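Long-range contacts in 3-oxoacyl-[acyl-carrier protein] synthase (Thermus thermophilus, PDB 1UB7), which probably catalyses the condensation of acetyl-CoA with malonyl-acyl carrier protein that initiates fatty acid synthesis: residues S2-L7 and G160-G165; V72-V77 and K100-D105; E213-A218 and Q247-I252. All coordinates share one frame; numbering follows the deposited sequence.

Interaction 1 (S2-L7 and G160-G165); sequences SGILAL and GAAVVG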
ATOM      1  N   SER A   2       6.261  19.097  -7.370  1.00 32.74           N
ATOM      2  CA  SER A   2       5.514  19.219  -6.084  1.00 37.66           C
ATOM      3  C   SER A   2       6.488  19.364  -4.927  1.00 39.11           C
ATOM      4  O   SER A   2       7.698  19.180  -5.089  1.00 45.46           O
ATOM      5  CB  SER A   2       4.639  17.982  -5.854  1.00 42.62           C
ATOM      6  OG  SER A   2       5.416  16.871  -5.446  1.00 38.63           O
ATOM      7  N   GLY A   3       5.952  19.696  -3.758  1.00 38.82           N
ATOM      8  CA  GLY A   3       6.779  19.855  -2.577  1.00 30.38           C
ATOM      9  C   GLY A   3       5.965  19.653  -1.313  1.00 36.33           C
ATOM     10  O   GLY A   3       4.768  19.355  -1.383  1.00 32.15           O
ATOM     11  N   ILE A   4       6.613  19.813  -0.158  1.00 36.88           N
ATOM     12  CA  ILE A   4       5.951  19.654   1.129  1.00 34.99           C
ATOM     13  C   ILE A   4       5.375  20.975   1.633  1.00 39.99           C
ATOM     14  O   ILE A   4       6.105  21.897   1.977  1.00 40.34           O
ATOM     15  CB  ILE A   4       6.924  19.068   2.168  1.00 36.41           C
ATOM     16  CG1 ILE A   4       7.059  17.566   1.923  1.00 27.20           C
ATOM     17  CG2 ILE A   4       6.424  19.335   3.588  1.00 24.66           C
ATOM     18  CD1 ILE A   4       8.116  16.903   2.747  1.00 25.23           C
ATOM     19  N   LEU A   5       4.049  21.049   1.674  1.00 39.44           N
ATOM     20  CA  LEU A   5       3.348  22.240   2.106  1.00 33.69           C
ATOM     21  C   LEU A   5       3.148  22.328   3.621  1.00 37.85           C
ATOM     22  O   LEU A   5       2.977  23.424   4.167  1.00 43.23           O
ATOM     23  CB  LEU A   5       1.986  22.295   1.419  1.00 32.40           C
ATOM     24  CG  LEU A   5       1.944  22.109  -0.095  1.00 38.48           C
ATOM     25  CD1 LEU A   5       0.498  22.204  -0.560  1.00 37.30           C
ATOM     26  CD2 LEU A   5       2.813  23.152  -0.783  1.00 34.61           C
ATOM     27  N   ALA A   6       3.156  21.189   4.305  1.00 31.00           N
ATOM     28  CA  ALA A   6       2.948  21.177   5.751  1.00 28.83           C
ATOM     29  C   ALA A   6       3.526  19.899   6.340  1.00 31.89           C
ATOM     30  O   ALA A   6       3.646  18.886   5.641  1.00 27.52           O
ATOM     31  CB  ALA A   6       1.453  21.263   6.069  1.00 27.15           C
ATOM     32  N   LEU A   7       3.863  19.951   7.628  1.00 28.72           N
ATOM     33  CA  LEU A   7       4.459  18.810   8.323  1.00 26.98           C
ATOM     34  C   LEU A   7       4.076  18.814   9.792  1.00 29.11           C
ATOM     35  O   LEU A   7       3.873  19.869  10.387  1.00 27.33           O
ATOM     36  CB  LEU A   7       5.987  18.871   8.206  1.00 24.04           C
ATOM     37  CG  LEU A   7       6.858  18.008   9.134  1.00 36.80           C
ATOM     38  CD1 LEU A   7       6.850  16.546   8.678  1.00 33.20           C
ATOM     39  CD2 LEU A   7       8.284  18.553   9.129  1.00 25.69           C
ATOM     40  N   GLY A 160       4.139  10.483  11.721  1.00 29.90           N
ATOM     41  CA  GLY A 160       4.553  11.714  11.090  1.00 27.37           C
ATOM     42  C   GLY A 160       3.657  11.926   9.886  1.00 31.25           C
ATOM     43  O   GLY A 160       3.037  10.982   9.396  1.00 32.48           O
ATOM     44  N   ALA A 161       3.595  13.154   9.392  1.00 28.58           N
ATOM     45  CA  ALA A 161       2.748  13.445   8.250  1.00 27.08           C
ATOM     46  C   ALA A 161       3.166  14.695   7.515  1.00 31.37           C
ATOM     47  O   ALA A 161       3.725  15.633   8.082  1.00 34.57           O
ATOM     48  CB  ALA A 161       1.311  13.598   8.703  1.00 25.04           C
ATOM     49  N   ALA A 162       2.865  14.718   6.235  1.00 29.74           N
ATOM     50  CA  ALA A 162       3.179  15.883   5.450  1.00 31.56           C
ATOM     51  C   ALA A 162       2.133  16.013   4.363  1.00 31.15           C
ATOM     52  O   ALA A 162       1.512  15.031   3.957  1.00 29.67           O
ATOM     53  CB  ALA A 162       4.561  15.736   4.838  1.00 28.44           C
ATOM     54  N   VAL A 163       1.921  17.226   3.898  1.00 31.59           N
ATOM     55  CA  VAL A 163       0.972  17.410   2.822  1.00 32.86           C
ATOM     56  C   VAL A 163       1.825  17.697   1.611  1.00 34.21           C
ATOM     57  O   VAL A 163       2.683  18.577   1.658  1.00 32.13           O
ATOM     58  CB  VAL A 163       0.039  18.599   3.077  1.00 32.15           C
ATOM     59  CG1 VAL A 163      -0.719  18.950   1.800  1.00 33.32           C
ATOM     60  CG2 VAL A 163      -0.931  18.253   4.183  1.00 27.29           C
ATOM     61  N   VAL A 164       1.629  16.937   0.540  1.00 28.64           N
ATOM     62  CA  VAL A 164       2.400  17.184  -0.670  1.00 29.19           C
ATOM     63  C   VAL A 164       1.508  17.927  -1.670  1.00 33.86           C
ATOM     64  O   VAL A 164       0.346  17.556  -1.881  1.00 40.51           O
ATOM     65  CB  VAL A 164       2.919  15.854  -1.282  1.00 26.67           C
ATOM     66  CG1 VAL A 164       3.607  16.118  -2.595  1.00 22.53           C
ATOM     67  CG2 VAL A 164       3.887  15.186  -0.312  1.00 31.14           C
ATOM     68  N   GLY A 165       2.047  18.989  -2.262  1.00 32.15           N
ATOM     69  CA  GLY A 165       1.287  19.767  -3.230  1.00 35.64           C
ATOM     70  C   GLY A 165       2.162  20.645  -4.112  1.00 36.44           C
ATOM     71  O   GLY A 165       3.390  20.634  -3.985  1.00 34.16           O
TER
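Leu-5 and Ala-6 together face Val-163 across an antiparallel strand pair, the pattern of a classic beta bulge. The backbone supports this: Leu-5 has phi/psi -86°/-24°, outside the extended range as expected at position 1 of such a bulge. Leu-5 N donates to Val-163 O at 2.8 Å, and a bond from Val-163 N to Ala-6 O is consistent with the same motif. Before the bulge the pairing is regular, with Gly-3 and Gly-165 joined by two bonds between their backbones. The strands belong to the mixed sheet of the amino-terminal half of this thiolase-like fold, strand 3-10 being outermost within the chain.

At the bulge, Leu-5 CB leaves its CA on roughly the same side as Ala-6 CB, and CG, anti to the carbonyl carbon (chi1 -50°), carries the isobutyl group across to the neighbouring strand; CD1 lies over Gly-165 CA at 3.7 Å and meets Val-163 CG1 at 4.2 Å. On the same face as Val-163, the Ala-6 and Val-163 side chains both reach Leu-61 of helix 50-64.

The opposite face carries Ile-4, Leu-7, Ala-162 and Val-164. Ile-4 CG2 meets Ala-162 CB at 4.2 Å, while Leu-7, with CG anti to the backbone N, brings CD1 within 3.3 Å of Ala-161 O. Helix 112-125 covers this side, Trp-113 touching Ala-162 and Leu-117 touching Val-164. Near the chain start the same helix supplies His-121, whose ND1 is hydrogen-bonded to Ser-2 OG. That oxygen also lies 3.5 Å from the CG1 methyl of Val-164.

Interaction 2 (V72-V77 and K100-D105); sequences VDAVIV and KAFAYD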
ATOM      1  N   VAL A  72      -6.921  18.656  -0.001  1.00 34.23           N
ATOM      2  CA  VAL A  72      -6.339  17.329   0.037  1.00 35.37           C
ATOM      3  C   VAL A  72      -7.307  16.286  -0.533  1.00 38.23           C
ATOM      4  O   VAL A  72      -8.382  16.062   0.026  1.00 37.72           O
ATOM      5  CB  VAL A  72      -5.938  16.963   1.485  1.00 35.73           C
ATOM      6  CG1 VAL A  72      -5.800  15.439   1.644  1.00 32.14           C
ATOM      7  CG2 VAL A  72      -4.633  17.659   1.826  1.00 27.34           C
ATOM      8  N   ASP A  73      -6.918  15.645  -1.638  1.00 36.74           N
ATOM      9  CA  ASP A  73      -7.771  14.639  -2.262  1.00 37.58           C
ATOM     10  C   ASP A  73      -7.291  13.222  -2.029  1.00 35.04           C
ATOM     11  O   ASP A  73      -7.893  12.287  -2.548  1.00 30.11           O
ATOM     12  CB  ASP A  73      -7.849  14.823  -3.775  1.00 40.82           C
ATOM     13  CG  ASP A  73      -8.125  16.239  -4.179  1.00 40.42           C
ATOM     14  OD1 ASP A  73      -9.006  16.880  -3.558  1.00 54.08           O
ATOM     15  OD2 ASP A  73      -7.462  16.701  -5.130  1.00 41.67           O
ATOM     16  N   ALA A  74      -6.218  13.043  -1.268  1.00 31.04           N
ATOM     17  CA  ALA A  74      -5.728  11.688  -1.066  1.00 34.04           C
ATOM     18  C   ALA A  74      -4.943  11.494   0.204  1.00 33.64           C
ATOM     19  O   ALA A  74      -4.131  12.336   0.591  1.00 31.03           O
ATOM     20  CB  ALA A  74      -4.866  11.243  -2.268  1.00 25.06           C
ATOM     21  N   VAL A  75      -5.187  10.359   0.841  1.00 27.21           N
ATOM     22  CA  VAL A  75      -4.468  10.022   2.044  1.00 27.15           C
ATOM     23  C   VAL A  75      -3.763   8.697   1.824  1.00 30.96           C
ATOM     24  O   VAL A  75      -4.389   7.693   1.467  1.00 30.69           O
ATOM     25  CB  VAL A  75      -5.401   9.886   3.243  1.00 33.22           C
ATOM     26  CG1 VAL A  75      -4.582   9.664   4.519  1.00 31.32           C
ATOM     27  CG2 VAL A  75      -6.259  11.116   3.344  1.00 26.89           C
ATOM     28  N   ILE A  76      -2.447   8.716   1.993  1.00 28.57           N
ATOM     29  CA  ILE A  76      -1.641   7.520   1.871  1.00 28.01           C
ATOM     30  C   ILE A  76      -0.972   7.309   3.221  1.00 31.76           C
ATOM     31  O   ILE A  76      -0.264   8.203   3.713  1.00 29.71           O
ATOM     32  CB  ILE A  76      -0.507   7.672   0.859  1.00 28.08           C
ATOM     33  CG1 ILE A  76      -1.046   7.956  -0.546  1.00 26.93           C
ATOM     34  CG2 ILE A  76       0.304   6.393   0.849  1.00 22.63           C
ATOM     35  CD1 ILE A  76       0.085   8.252  -1.593  1.00 24.05           C
ATOM     36  N   VAL A  77      -1.200   6.153   3.830  1.00 26.14           N
ATOM     37  CA  VAL A  77      -0.552   5.871   5.107  1.00 26.76           C
ATOM     38  C   VAL A  77       0.551   4.833   4.905  1.00 27.30           C
ATOM     39  O   VAL A  77       0.283   3.674   4.581  1.00 28.18           O
ATOM     40  CB  VAL A  77      -1.549   5.333   6.162  1.00 27.23           C
ATOM     41  CG1 VAL A  77      -0.788   4.751   7.350  1.00 27.46           C
ATOM     42  CG2 VAL A  77      -2.469   6.471   6.652  1.00 24.82           C
ATOM     43  N   LYS A 100     -12.712  14.657   1.550  1.00 29.63           N
ATOM     44  CA  LYS A 100     -13.318  14.100   0.349  1.00 33.44           C
ATOM     45  C   LYS A 100     -12.054  13.563  -0.311  1.00 29.27           C
ATOM     46  O   LYS A 100     -11.384  14.300  -1.021  1.00 28.67           O
ATOM     47  CB  LYS A 100     -13.915  15.220  -0.507  1.00 28.59           C
ATOM     48  CG  LYS A 100     -14.673  14.724  -1.733  1.00 38.19           C
ATOM     49  CD  LYS A 100     -14.865  15.858  -2.744  1.00 45.47           C
ATOM     50  CE  LYS A 100     -16.321  16.034  -3.146  1.00 50.75           C
ATOM     51  NZ  LYS A 100     -16.931  14.749  -3.572  1.00 59.45           N
ATOM     52  N   ALA A 101     -11.705  12.303  -0.077  1.00 30.91           N
ATOM     53  CA  ALA A 101     -10.448  11.808  -0.649  1.00 30.65           C
ATOM     54  C   ALA A 101     -10.323  10.315  -0.796  1.00 30.22           C
ATOM     55  O   ALA A 101     -10.966   9.560  -0.060  1.00 36.81           O
ATOM     56  CB  ALA A 101      -9.295  12.308   0.203  1.00 26.49           C
ATOM     57  N   PHE A 102      -9.495   9.870  -1.745  1.00 29.63           N
ATOM     58  CA  PHE A 102      -9.303   8.436  -1.859  1.00 28.59           C
ATOM     59  C   PHE A 102      -8.203   8.092  -0.847  1.00 30.21           C
ATOM     60  O   PHE A 102      -7.423   8.967  -0.454  1.00 28.88           O
ATOM     61  CB  PHE A 102      -8.965   7.981  -3.285  1.00 20.26           C
ATOM     62  CG  PHE A 102      -7.821   8.708  -3.939  1.00 28.08           C
ATOM     63  CD1 PHE A 102      -8.038   9.902  -4.635  1.00 22.65           C
ATOM     64  CD2 PHE A 102      -6.568   8.110  -4.027  1.00 25.54           C
ATOM     65  CE1 PHE A 102      -7.026  10.472  -5.427  1.00 20.78           C
ATOM     66  CE2 PHE A 102      -5.545   8.678  -4.821  1.00 24.12           C
ATOM     67  CZ  PHE A 102      -5.782   9.853  -5.519  1.00 23.33           C
ATOM     68  N   ALA A 103      -8.151   6.837  -0.409  1.00 28.23           N
ATOM     69  CA  ALA A 103      -7.190   6.457   0.621  1.00 24.91           C
ATOM     70  C   ALA A 103      -6.689   5.023   0.564  1.00 27.89           C
ATOM     71  O   ALA A 103      -7.437   4.109   0.239  1.00 21.86           O
ATOM     72  CB  ALA A 103      -7.823   6.702   2.004  1.00 20.24           C
ATOM     73  N   TYR A 104      -5.419   4.830   0.908  1.00 25.26           N
ATOM     74  CA  TYR A 104      -4.875   3.495   0.944  1.00 28.42           C
ATOM     75  C   TYR A 104      -3.612   3.395   1.787  1.00 28.69           C
ATOM     76  O   TYR A 104      -2.935   4.389   2.018  1.00 27.05           O
ATOM     77  CB  TYR A 104      -4.608   3.024  -0.475  1.00 28.52           C
ATOM     78  CG  TYR A 104      -3.421   3.666  -1.161  1.00 26.76           C
ATOM     79  CD1 TYR A 104      -2.124   3.215  -0.924  1.00 22.89           C
ATOM     80  CD2 TYR A 104      -3.604   4.664  -2.116  1.00 25.66           C
ATOM     81  CE1 TYR A 104      -1.041   3.738  -1.634  1.00 24.07           C
ATOM     82  CE2 TYR A 104      -2.528   5.194  -2.827  1.00 25.51           C
ATOM     83  CZ  TYR A 104      -1.259   4.730  -2.585  1.00 26.72           C
ATOM     84  OH  TYR A 104      -0.205   5.249  -3.302  1.00 29.52           O
ATOM     85  N   ASP A 105      -3.310   2.192   2.263  1.00 27.83           N
ATOM     86  CA  ASP A 105      -2.083   1.978   3.039  1.00 32.13           C
ATOM     87  C   ASP A 105      -1.015   1.468   2.086  1.00 28.92           C
ATOM     88  O   ASP A 105      -1.303   0.695   1.183  1.00 30.01           O
ATOM     89  CB  ASP A 105      -2.270   0.929   4.147  1.00 27.83           C
ATOM     90  CG  ASP A 105      -3.185   1.403   5.238  1.00 34.55           C
ATOM     91  OD1 ASP A 105      -3.446   2.624   5.271  1.00 36.19           O
ATOM     92  OD2 ASP A 105      -3.639   0.573   6.058  1.00 42.73           O
TER
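Ala-74, Val-75, Ile-76 and Val-77 pair in parallel with Phe-102, Ala-103, Tyr-104 and Asp-105, the two strands of a beta-alpha-beta unit whose connection contains helix 89-96. The local strand directions differ by only 10°.

Four backbone hydrogen bonds fix the register. Phe-102 N donates to Asp-73 O and Phe-102 O accepts from Val-75 N; Tyr-104 N donates to Val-75 O and Tyr-104 O accepts from Val-77 N. The first is the most bent at its acceptor, Phe-102 N standing above the carbonyl plane of Asp-73; the Val-75 N to Phe-102 O bond, at 2.9 Å, is nearly linear.

Aromatic contacts occupy one face of the sheet. Phe-102 CG lies between its backbone N and carbonyl carbon (chi1 52°), turning the ring so that Ala-74 CB sits 3.7 Å from its centroid, above the middle of the face. Tyr-104 has a similar first torsion and runs alongside Ile-76, whose CG1 is over the ring face, 4.2 Å from the centroid. Ile-76 CD1 continues to the phenol end, 3.5 Å from Tyr-104 OH, a hydroxyl that has a weak hydrogen bond to Gln-119 OE1 of the second subunit.

The other face joins apolar side chains and one carboxylate group. Val-75 CB meets Ala-103 CB at 4.2 Å, and both side chains touch Ala-90 of helix 89-96. Asp-105 OD1 lies 3.4 Å from Val-77 CB, yet accepts from Ala-90 N, while OD2 accepts from Thr-89 N.

Both carboxylate oxygens thus have peptide N-H donors at the start of helix 89-96. This arrangement would probably stabilise a buried negative charge, in a strand that continues the sheet into the second subunit.

Interaction 3 (E213-A218 and Q247-I252); sequences EVFKFA and QANLRI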
ATOM      1  N   GLU A 213      23.692  -8.622   8.260  1.00 82.27           N
ATOM      2  CA  GLU A 213      23.533  -8.385   6.830  1.00 86.18           C
ATOM      3  C   GLU A 213      22.793  -7.074   6.608  1.00 83.36           C
ATOM      4  O   GLU A 213      23.115  -6.318   5.689  1.00 80.89           O
ATOM      5  CB  GLU A 213      22.766  -9.538   6.177  1.00 92.34           C
ATOM      6  CG  GLU A 213      23.467 -10.885   6.294  1.00100.52           C
ATOM      7  CD  GLU A 213      24.909 -10.836   5.812  1.00106.14           C
ATOM      8  OE1 GLU A 213      25.139 -10.414   4.655  1.00104.91           O
ATOM      9  OE2 GLU A 213      25.811 -11.220   6.592  1.00107.49           O
ATOM     10  N   VAL A 214      21.805  -6.810   7.459  1.00 80.20           N
ATOM     11  CA  VAL A 214      21.019  -5.582   7.378  1.00 79.74           C
ATOM     12  C   VAL A 214      21.948  -4.371   7.529  1.00 81.40           C
ATOM     13  O   VAL A 214      21.726  -3.326   6.912  1.00 79.66           O
ATOM     14  CB  VAL A 214      19.925  -5.552   8.484  1.00 76.64           C
ATOM     15  CG1 VAL A 214      19.136  -4.252   8.423  1.00 74.26           C
ATOM     16  CG2 VAL A 214      18.991  -6.739   8.315  1.00 70.78           C
ATOM     17  N   PHE A 215      22.992  -4.531   8.344  1.00 82.30           N
ATOM     18  CA  PHE A 215      23.981  -3.479   8.584  1.00 79.54           C
ATOM     19  C   PHE A 215      24.780  -3.241   7.305  1.00 78.49           C
ATOM     20  O   PHE A 215      24.957  -2.098   6.858  1.00 74.47           O
ATOM     21  CB  PHE A 215      24.934  -3.898   9.715  1.00 80.76           C
ATOM     22  CG  PHE A 215      25.896  -2.818  10.130  1.00 84.55           C
ATOM     23  CD1 PHE A 215      26.901  -2.387   9.266  1.00 84.32           C
ATOM     24  CD2 PHE A 215      25.765  -2.193  11.367  1.00 88.05           C
ATOM     25  CE1 PHE A 215      27.756  -1.349   9.625  1.00 84.01           C
ATOM     26  CE2 PHE A 215      26.619  -1.151  11.736  1.00 88.12           C
ATOM     27  CZ  PHE A 215      27.614  -0.728  10.862  1.00 83.72           C
ATOM     28  N   LYS A 216      25.269  -4.340   6.738  1.00 74.81           N
ATOM     29  CA  LYS A 216      26.052  -4.321   5.509  1.00 75.44           C
ATOM     30  C   LYS A 216      25.242  -3.629   4.391  1.00 72.11           C
ATOM     31  O   LYS A 216      25.771  -2.824   3.617  1.00 62.15           O
ATOM     32  CB  LYS A 216      26.391  -5.769   5.128  1.00 79.10           C
ATOM     33  CG  LYS A 216      27.664  -5.949   4.307  1.00 86.49           C
ATOM     34  CD  LYS A 216      27.914  -7.424   3.985  1.00 89.80           C
ATOM     35  CE  LYS A 216      28.050  -8.272   5.249  1.00 94.23           C
ATOM     36  NZ  LYS A 216      28.384  -9.700   4.953  1.00 93.59           N
ATOM     37  N   PHE A 217      23.949  -3.951   4.338  1.00 71.84           N
ATOM     38  CA  PHE A 217      23.005  -3.401   3.359  1.00 68.95           C
ATOM     39  C   PHE A 217      22.808  -1.885   3.519  1.00 64.74           C
ATOM     40  O   PHE A 217      23.102  -1.102   2.608  1.00 61.24           O
ATOM     41  CB  PHE A 217      21.651  -4.124   3.506  1.00 70.78           C
ATOM     42  CG  PHE A 217      20.524  -3.496   2.724  1.00 72.32           C
ATOM     43  CD1 PHE A 217      20.550  -3.467   1.330  1.00 69.99           C
ATOM     44  CD2 PHE A 217      19.441  -2.918   3.386  1.00 67.60           C
ATOM     45  CE1 PHE A 217      19.514  -2.871   0.608  1.00 72.58           C
ATOM     46  CE2 PHE A 217      18.404  -2.321   2.680  1.00 69.28           C
ATOM     47  CZ  PHE A 217      18.437  -2.295   1.287  1.00 73.32           C
ATOM     48  N   ALA A 218      22.304  -1.486   4.683  1.00 62.09           N
ATOM     49  CA  ALA A 218      22.048  -0.079   4.979  1.00 64.25           C
ATOM     50  C   ALA A 218      23.213   0.797   4.549  1.00 65.05           C
ATOM     51  O   ALA A 218      23.052   1.724   3.745  1.00 62.43           O
ATOM     52  CB  ALA A 218      21.790   0.103   6.477  1.00 58.77           C
ATOM     53  N   GLN A 247      16.235   6.655  10.954  1.00 54.70           N
ATOM     54  CA  GLN A 247      16.854   6.574  12.276  1.00 59.40           C
ATOM     55  C   GLN A 247      16.757   5.156  12.813  1.00 60.80           C
ATOM     56  O   GLN A 247      15.944   4.875  13.687  1.00 60.45           O
ATOM     57  CB  GLN A 247      16.166   7.525  13.257  1.00 56.71           C
ATOM     58  CG  GLN A 247      16.168   8.975  12.816  1.00 60.26           C
ATOM     59  CD  GLN A 247      17.553   9.579  12.807  1.00 59.46           C
ATOM     60  OE1 GLN A 247      18.181   9.728  13.855  1.00 64.99           O
ATOM     61  NE2 GLN A 247      18.038   9.932  11.622  1.00 59.33           N
ATOM     62  N   ALA A 248      17.589   4.264  12.290  1.00 64.64           N
ATOM     63  CA  ALA A 248      17.577   2.877  12.734  1.00 69.25           C
ATOM     64  C   ALA A 248      18.729   2.560  13.691  1.00 70.76           C
ATOM     65  O   ALA A 248      18.543   1.898  14.715  1.00 70.70           O
ATOM     66  CB  ALA A 248      17.639   1.953  11.526  1.00 69.82           C
ATOM     67  N   ASN A 249      19.917   3.043  13.347  1.00 71.37           N
ATOM     68  CA  ASN A 249      21.108   2.795  14.141  1.00 72.00           C
ATOM     69  C   ASN A 249      22.158   3.893  13.946  1.00 67.96           C
ATOM     70  O   ASN A 249      22.501   4.259  12.816  1.00 58.34           O
ATOM     71  CB  ASN A 249      21.682   1.424  13.763  1.00 79.17           C
ATOM     72  CG  ASN A 249      23.025   1.156  14.399  1.00 85.94           C
ATOM     73  OD1 ASN A 249      24.055   1.663  13.949  1.00 87.13           O
ATOM     74  ND2 ASN A 249      23.023   0.357  15.459  1.00 92.36           N
ATOM     75  N   LEU A 250      22.669   4.411  15.058  1.00 69.98           N
ATOM     76  CA  LEU A 250      23.667   5.473  15.021  1.00 72.88           C
ATOM     77  C   LEU A 250      24.953   5.048  14.301  1.00 75.50           C
ATOM     78  O   LEU A 250      25.524   5.826  13.538  1.00 73.37           O
ATOM     79  CB  LEU A 250      23.978   5.938  16.449  1.00 71.75           C
ATOM     80  CG  LEU A 250      24.854   7.180  16.634  1.00 74.51           C
ATOM     81  CD1 LEU A 250      24.211   8.404  15.991  1.00 69.87           C
ATOM     82  CD2 LEU A 250      25.052   7.412  18.119  1.00 74.81           C
ATOM     83  N   ARG A 251      25.406   3.817  14.530  1.00 76.73           N
ATOM     84  CA  ARG A 251      26.622   3.334  13.877  1.00 75.43           C
ATOM     85  C   ARG A 251      26.430   3.403  12.369  1.00 69.98           C
ATOM     86  O   ARG A 251      27.323   3.844  11.639  1.00 62.83           O
ATOM     87  CB  ARG A 251      26.927   1.884  14.289  1.00 79.03           C
ATOM     88  CG  ARG A 251      26.941   1.646  15.797  1.00 83.62           C
ATOM     89  CD  ARG A 251      27.847   2.642  16.506  1.00 85.20           C
ATOM     90  NE  ARG A 251      27.260   3.102  17.763  1.00 85.95           N
ATOM     91  CZ  ARG A 251      27.533   4.275  18.328  1.00 85.14           C
ATOM     92  NH1 ARG A 251      28.388   5.106  17.746  1.00 87.36           N
ATOM     93  NH2 ARG A 251      26.936   4.624  19.463  1.00 82.51           N
ATOM     94  N   ILE A 252      25.252   2.972  11.923  1.00 64.78           N
ATOM     95  CA  ILE A 252      24.896   2.958  10.508  1.00 63.07           C
ATOM     96  C   ILE A 252      24.860   4.374   9.934  1.00 62.42           C
ATOM     97  O   ILE A 252      25.362   4.628   8.835  1.00 60.34           O
ATOM     98  CB  ILE A 252      23.519   2.264  10.296  1.00 63.95           C
ATOM     99  CG1 ILE A 252      23.584   0.818  10.817  1.00 60.52           C
ATOM    100  CG2 ILE A 252      23.122   2.307   8.814  1.00 63.01           C
ATOM    101  CD1 ILE A 252      22.352  -0.022  10.542  1.00 54.69           C
TER
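Ile-252 meets Phe-215 and Ala-218 in this contact between two helices, and it has the largest share of the buried area, 77 of 203 Å², with Phe-215 close behind. At CB the chain forks. CG2, anti to the backbone N, reaches Ala-218 CB at 3.5 Å, tighter than a usual carbon-carbon contact. CG1, anti to the carbonyl carbon and beside the backbone N (chi1 -60°), lies over one face of the Phe-215 ring, 4.1 Å from the centroid and 29° off the ring normal, its nearest ring atom being CE2. The tip, CD1, touches both partners, 4.1 Å from Ala-218 CB and 4.1 Å from Phe-215 CD2. At the edge of the same ring, Arg-251 CB approaches CE2 to 4.0 Å.

The backbone of Ile-252 is held as well: its N donates to Asn-249 OD1 at 2.7 Å in the plane of the amide, an N-cap bond, while Asn-249 ND2 donates to Arg-35 O.

Helix 211-233 packs beside the start of helix 250-258, next to residues 247-251, predicted to bind ACP. Ala-218 and Ala-248 both touch Phe-306 of strand 300-307, so the helix pair lies against that strand.

Overall arrangement
Interactions 1 and 2 lie in one five-stranded mixed sheet, ordered 3-10, 158-165, 131-138, 72-78, 102-107. Strand 131-138 separates the two pairs, but Val-163 CG1 still meets Val-72 CG2 at 4.1 Å, and their centres are about 13 Å apart. Along the chain, interaction 2 is nested inside the loop closed by interaction 1. Interaction 3 follows in sequence, on the opposite side of the chain's centre, with centres about 27 Å and about 32 Å from the other two. The first two contacts therefore occupy the two ends of the sheet, and interaction 2 is at the end that reaches the second subunit, whereas the third joins helices beside the predicted ACP-binding region.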